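Long-range contacts in ferredoxin (PDB 1L5P), which carries electrons on a single [2Fe-2S] cluster, linking pyruvate:ferredoxin oxidoreductase to hydrogenase: residues 40-45 and 77-82; 50-55 and 88-93. One frame throughout, in Å; residues are numbered along the deposited sequence.

Contact 1. Residues 40-45 and 77-82. With FES (Fe2/s2 (inorganic) cluster), chain D.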
loop_
_atom_site.group_PDB
_atom_site.type_symbol
_atom_site.label_atom_id
_atom_site.label_comp_id
_atom_site.label_asym_id
_atom_site.label_seq_id
_atom_site.Cartn_x
_atom_site.Cartn_y
_atom_site.Cartn_z
ATOM N N GLY A 40 -3.266 10.172 -2.278
ATOM C CA GLY A 40 -2.502 9.789 -1.099
ATOM C C GLY A 40 -2.671 10.700 0.104
ATOM O O GLY A 40 -1.727 10.943 0.846
ATOM N N ASN A 41 -3.888 11.186 0.309
ATOM C CA ASN A 41 -4.191 12.089 1.414
ATOM C C ASN A 41 -4.990 11.395 2.529
ATOM O O ASN A 41 -5.449 12.048 3.473
ATOM C CB ASN A 41 -4.973 13.294 0.859
ATOM C CG ASN A 41 -5.271 14.352 1.911
ATOM O OD1 ASN A 41 -6.355 14.956 1.917
ATOM N ND2 ASN A 41 -4.311 14.586 2.806
ATOM N N LYS A 42 -5.148 10.074 2.421
ATOM C CA LYS A 42 -5.892 9.292 3.409
ATOM C C LYS A 42 -7.281 9.892 3.680
ATOM O O LYS A 42 -7.713 10.005 4.827
ATOM C CB LYS A 42 -5.084 9.197 4.708
ATOM C CG LYS A 42 -3.578 9.374 4.516
ATOM C CD LYS A 42 -2.811 9.098 5.806
ATOM C CE LYS A 42 -1.492 9.864 5.862
ATOM N NZ LYS A 42 -0.761 9.621 7.142
ATOM N N ALA A 43 -7.980 10.270 2.612
ATOM C CA ALA A 43 -9.308 10.854 2.744
ATOM C C ALA A 43 -10.339 10.218 1.821
ATOM O O ALA A 43 -11.528 10.305 2.092
ATOM C CB ALA A 43 -9.248 12.353 2.499
ATOM N N CYS A 44 -9.899 9.570 0.744
ATOM C CA CYS A 44 -10.838 8.937 -0.187
ATOM C C CYS A 44 -11.029 7.433 0.065
ATOM O O CYS A 44 -12.107 6.887 -0.177
ATOM C CB CYS A 44 -10.380 9.181 -1.633
ATOM S SG CYS A 44 -9.085 8.068 -2.263
ATOM N N GLY A 45 -9.977 6.770 0.550
ATOM C CA GLY A 45 -10.043 5.343 0.826
ATOM C C GLY A 45 -10.110 4.459 -0.410
ATOM O O GLY A 45 -10.673 3.365 -0.376
ATOM N N ALA A 77 -2.813 2.079 0.844
ATOM C CA ALA A 77 -1.453 2.206 0.352
ATOM C C ALA A 77 -0.814 3.534 0.730
ATOM O O ALA A 77 0.368 3.575 1.054
ATOM C CB ALA A 77 -1.434 2.023 -1.156
ATOM N N CYS A 78 -1.574 4.625 0.701
ATOM C CA CYS A 78 -0.989 5.920 1.039
ATOM C C CYS A 78 -0.778 6.136 2.547
ATOM O O CYS A 78 -0.119 7.099 2.961
ATOM C CB CYS A 78 -1.822 7.065 0.456
ATOM S SG CYS A 78 -3.487 7.195 1.108
ATOM N N ALA A 79 -1.318 5.234 3.364
ATOM C CA ALA A 79 -1.168 5.322 4.812
ATOM C C ALA A 79 0.126 4.633 5.245
ATOM O O ALA A 79 0.559 4.759 6.391
ATOM C CB ALA A 79 -2.350 4.664 5.487
ATOM N N ILE A 80 0.740 3.902 4.318
ATOM C CA ILE A 80 1.970 3.174 4.597
ATOM C C ILE A 80 3.195 3.898 4.065
ATOM O O ILE A 80 3.381 4.018 2.856
ATOM C CB ILE A 80 1.901 1.776 3.982
ATOM C CG1 ILE A 80 0.762 0.995 4.631
ATOM C CG2 ILE A 80 3.216 1.051 4.175
ATOM C CD1 ILE A 80 0.356 -0.227 3.885
ATOM N N THR A 81 4.022 4.390 4.980
ATOM C CA THR A 81 5.251 5.096 4.630
ATOM C C THR A 81 6.370 4.063 4.648
ATOM O O THR A 81 6.709 3.537 5.709
ATOM C CB THR A 81 5.581 6.194 5.665
ATOM O OG1 THR A 81 4.445 7.048 5.836
ATOM C CG2 THR A 81 6.769 7.022 5.207
ATOM N N LEU A 82 6.946 3.776 3.483
ATOM C CA LEU A 82 8.000 2.775 3.381
ATOM C C LEU A 82 9.371 3.181 3.904
ATOM O O LEU A 82 9.844 4.301 3.682
ATOM C CB LEU A 82 8.124 2.307 1.935
ATOM C CG LEU A 82 6.845 1.662 1.405
ATOM C CD1 LEU A 82 6.951 1.525 -0.092
ATOM C CD2 LEU A 82 6.624 0.307 2.049
HETATM FE FE1 FES D . -7.100 8.590 -0.988
HETATM FE FE2 FES D . -5.222 6.779 -0.203
HETATM S S1 FES D . -7.095 7.341 0.882
HETATM S S2 FES D . -5.212 8.024 -2.090
#
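Metal coordination does most of the joining between residues 40-45 and 77-82, for each supplies one cysteine to the same [2Fe-2S] cluster. C44 SG binds FE1 at 2.4 Å and C78 SG binds FE2 at 2.2 Å. In both cysteines SG lies over the backbone, flanked by N and C (chi1 82° and 64°), which swings each thiolate onto its iron. C38 is the second cysteine ligand of FE1 and C47 that of FE2.

Van der Waals contact is the second kind, and it centres on C78. G40 CA lies against C78 CB at 3.2 Å, a close fit allowed by the bare glycine, whose positive phi (73°) also suits the residue. K42 approaches C78 SG with its backbone N, 3.6 Å away, and with CG. Beyond CG the lysine chain runs extended alongside A79, where CD comes within 4.2 Å of A79 CA. K42 CA also rests on bridging sulfide S1, at 3.4 Å.

A short 3-10 segment, 77-79, presents C78 to the metal, while the irregular loop 40-45 curls round the cluster. Three cysteines from one loop region and a fourth from a distant segment make up the cluster site of the 2Fe-2S ferredoxin fold.

Contact 2. Residues 50-55 and 88-93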
loop_
_atom_site.group_PDB
_atom_site.type_symbol
_atom_site.label_atom_id
_atom_site.label_comp_id
_atom_site.label_asym_id
_atom_site.label_seq_id
_atom_site.Cartn_x
_atom_site.Cartn_y
_atom_site.Cartn_z
ATOM N N LYS A 50 -3.735 -5.258 -0.141
ATOM C CA LYS A 50 -3.726 -6.237 0.942
ATOM C C LYS A 50 -2.316 -6.579 1.377
ATOM O O LYS A 50 -1.489 -6.965 0.560
ATOM C CB LYS A 50 -4.455 -7.514 0.521
ATOM C CG LYS A 50 -5.922 -7.535 0.887
ATOM C CD LYS A 50 -6.801 -7.454 -0.343
ATOM C CE LYS A 50 -6.766 -8.763 -1.119
ATOM N NZ LYS A 50 -7.130 -8.598 -2.557
ATOM N N HIS A 51 -2.040 -6.418 2.667
ATOM C CA HIS A 51 -0.732 -6.741 3.211
ATOM C C HIS A 51 -0.720 -8.242 3.502
ATOM O O HIS A 51 -1.420 -8.712 4.402
ATOM C CB HIS A 51 -0.482 -5.949 4.496
ATOM C CG HIS A 51 0.763 -6.356 5.228
ATOM N ND1 HIS A 51 0.911 -6.189 6.589
ATOM C CD2 HIS A 51 1.917 -6.907 4.788
ATOM C CE1 HIS A 51 2.105 -6.619 6.953
ATOM N NE2 HIS A 51 2.737 -7.060 5.878
ATOM N N VAL A 52 0.064 -8.996 2.730
ATOM C CA VAL A 52 0.138 -10.444 2.908
ATOM C C VAL A 52 1.416 -10.980 3.542
ATOM O O VAL A 52 1.421 -12.101 4.045
ATOM C CB VAL A 52 -0.072 -11.204 1.587
ATOM C CG1 VAL A 52 -1.493 -10.968 1.086
ATOM C CG2 VAL A 52 0.972 -10.780 0.558
ATOM N N SER A 53 2.494 -10.204 3.524
ATOM C CA SER A 53 3.731 -10.662 4.137
ATOM C C SER A 53 4.611 -9.503 4.513
ATOM O O SER A 53 4.479 -8.409 3.966
ATOM C CB SER A 53 4.517 -11.575 3.194
ATOM O OG SER A 53 3.670 -12.448 2.471
ATOM N N GLY A 54 5.516 -9.747 5.451
ATOM C CA GLY A 54 6.435 -8.706 5.870
ATOM C C GLY A 54 5.958 -7.803 6.991
ATOM O O GLY A 54 4.788 -7.803 7.368
ATOM N N LYS A 55 6.885 -7.019 7.521
ATOM C CA LYS A 55 6.585 -6.108 8.604
ATOM C C LYS A 55 6.047 -4.782 8.109
ATOM O O LYS A 55 6.669 -4.112 7.282
ATOM C CB LYS A 55 7.839 -5.847 9.436
ATOM C CG LYS A 55 8.227 -6.986 10.355
ATOM C CD LYS A 55 9.724 -6.957 10.643
ATOM C CE LYS A 55 10.275 -8.362 10.877
ATOM N NZ LYS A 55 9.357 -9.434 10.373
ATOM N N GLY A 88 11.008 -6.243 1.717
ATOM C CA GLY A 88 10.610 -7.633 1.614
ATOM C C GLY A 88 9.127 -7.833 1.832
ATOM O O GLY A 88 8.620 -8.943 1.677
ATOM N N ALA A 89 8.423 -6.765 2.192
ATOM C CA ALA A 89 6.984 -6.861 2.420
ATOM C C ALA A 89 6.280 -7.179 1.111
ATOM O O ALA A 89 6.721 -6.750 0.040
ATOM C CB ALA A 89 6.460 -5.560 2.983
ATOM N N VAL A 90 5.193 -7.932 1.200
ATOM C CA VAL A 90 4.435 -8.299 0.022
ATOM C C VAL A 90 3.003 -7.791 0.101
ATOM O O VAL A 90 2.338 -7.970 1.117
ATOM C CB VAL A 90 4.405 -9.808 -0.130
ATOM C CG1 VAL A 90 3.627 -10.192 -1.387
ATOM C CG2 VAL A 90 5.835 -10.330 -0.184
ATOM N N PHE A 91 2.529 -7.157 -0.969
ATOM C CA PHE A 91 1.166 -6.639 -1.004
ATOM C C PHE A 91 0.433 -7.164 -2.228
ATOM O O PHE A 91 1.013 -7.302 -3.292
ATOM C CB PHE A 91 1.171 -5.104 -1.021
ATOM C CG PHE A 91 1.922 -4.486 0.121
ATOM C CD1 PHE A 91 3.277 -4.205 0.004
ATOM C CD2 PHE A 91 1.270 -4.168 1.311
ATOM C CE1 PHE A 91 3.980 -3.605 1.066
ATOM C CE2 PHE A 91 1.959 -3.575 2.372
ATOM C CZ PHE A 91 3.315 -3.289 2.252
ATOM N N GLU A 92 -0.849 -7.453 -2.063
ATOM C CA GLU A 92 -1.677 -7.965 -3.137
ATOM C C GLU A 92 -2.682 -6.881 -3.557
ATOM O O GLU A 92 -3.368 -6.293 -2.716
ATOM C CB GLU A 92 -2.364 -9.227 -2.632
ATOM C CG GLU A 92 -3.492 -9.742 -3.461
ATOM C CD GLU A 92 -4.127 -10.956 -2.813
ATOM O OE1 GLU A 92 -5.378 -11.068 -2.805
ATOM O OE2 GLU A 92 -3.364 -11.801 -2.299
ATOM N N LEU A 93 -2.743 -6.599 -4.855
ATOM C CA LEU A 93 -3.641 -5.574 -5.367
ATOM C C LEU A 93 -4.951 -6.180 -5.822
ATOM O O LEU A 93 -5.886 -5.398 -6.083
ATOM C CB LEU A 93 -2.987 -4.833 -6.530
ATOM C CG LEU A 93 -1.693 -4.076 -6.219
ATOM C CD1 LEU A 93 -0.643 -4.431 -7.262
ATOM C CD2 LEU A 93 -1.953 -2.569 -6.203
ATOM O OXT LEU A 93 -5.033 -7.423 -5.904
#
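Just ahead of strand 90-92, which lies between 2-7 and 48-53 in the mixed five-stranded sheet, A89 packs against the chain past the end of strand 48-53: its CA makes a CH...O contact with S53 O and comes 4.0 Å from the CA of G54, whose lack of a side chain lets the backbones come so close. V90 faces both V52 and S53, a classic beta bulge. V90 O takes two donors, V52 N at 3.0 Å and S53 N at 3.3 Å, while V90 N gives a nearly straight bond to S53 O (2.9 Å, 165°) from above the carbonyl plane. V52 CG2 presses tightly on V90 CG1, 3.3 Å away. F91 forms a non-hydrogen-bonded pair with H51; its oblique ring meets H51 CB through CE2 at 4.0 Å, on the face that L22 and V56 also line. H51, with CG anti to its backbone N (chi1 172°), leans forward toward the strand's end, where NE2 gives weak bonds to S53 O and G54 O. E92 exchanges two backbone bonds with K50, the shorter being E92 N to K50 O at 2.7 Å. The extended E92 chain carries OE1 to K50 NZ, whose chain bends at chi2 and chi3, for a salt bridge at 3.0 Å. The carboxylate of L93 lies near K50 NZ but beyond salt-bridge distance; together the two negative charges would probably favour the protonated amine.

Both contacts have their centres the same distance from the centre of the chain, on opposite sides of it, and both count as surface contacts with buried residues within them. Contact 1 joins an irregular loop to a short 3-10 segment through metal and van der Waals contact, and buries less surface. Contact 2 joins neighbouring antiparallel strands of the five-stranded sheet by backbone hydrogen bonds, with a salt bridge at one end. Their segments alternate along the chain: strand 48-53 follows closely after the cluster loop, and strand 90-92 follows strand 81-82. The two touch where I80 CD1 packs on F91 CE2, 4.0 Å away.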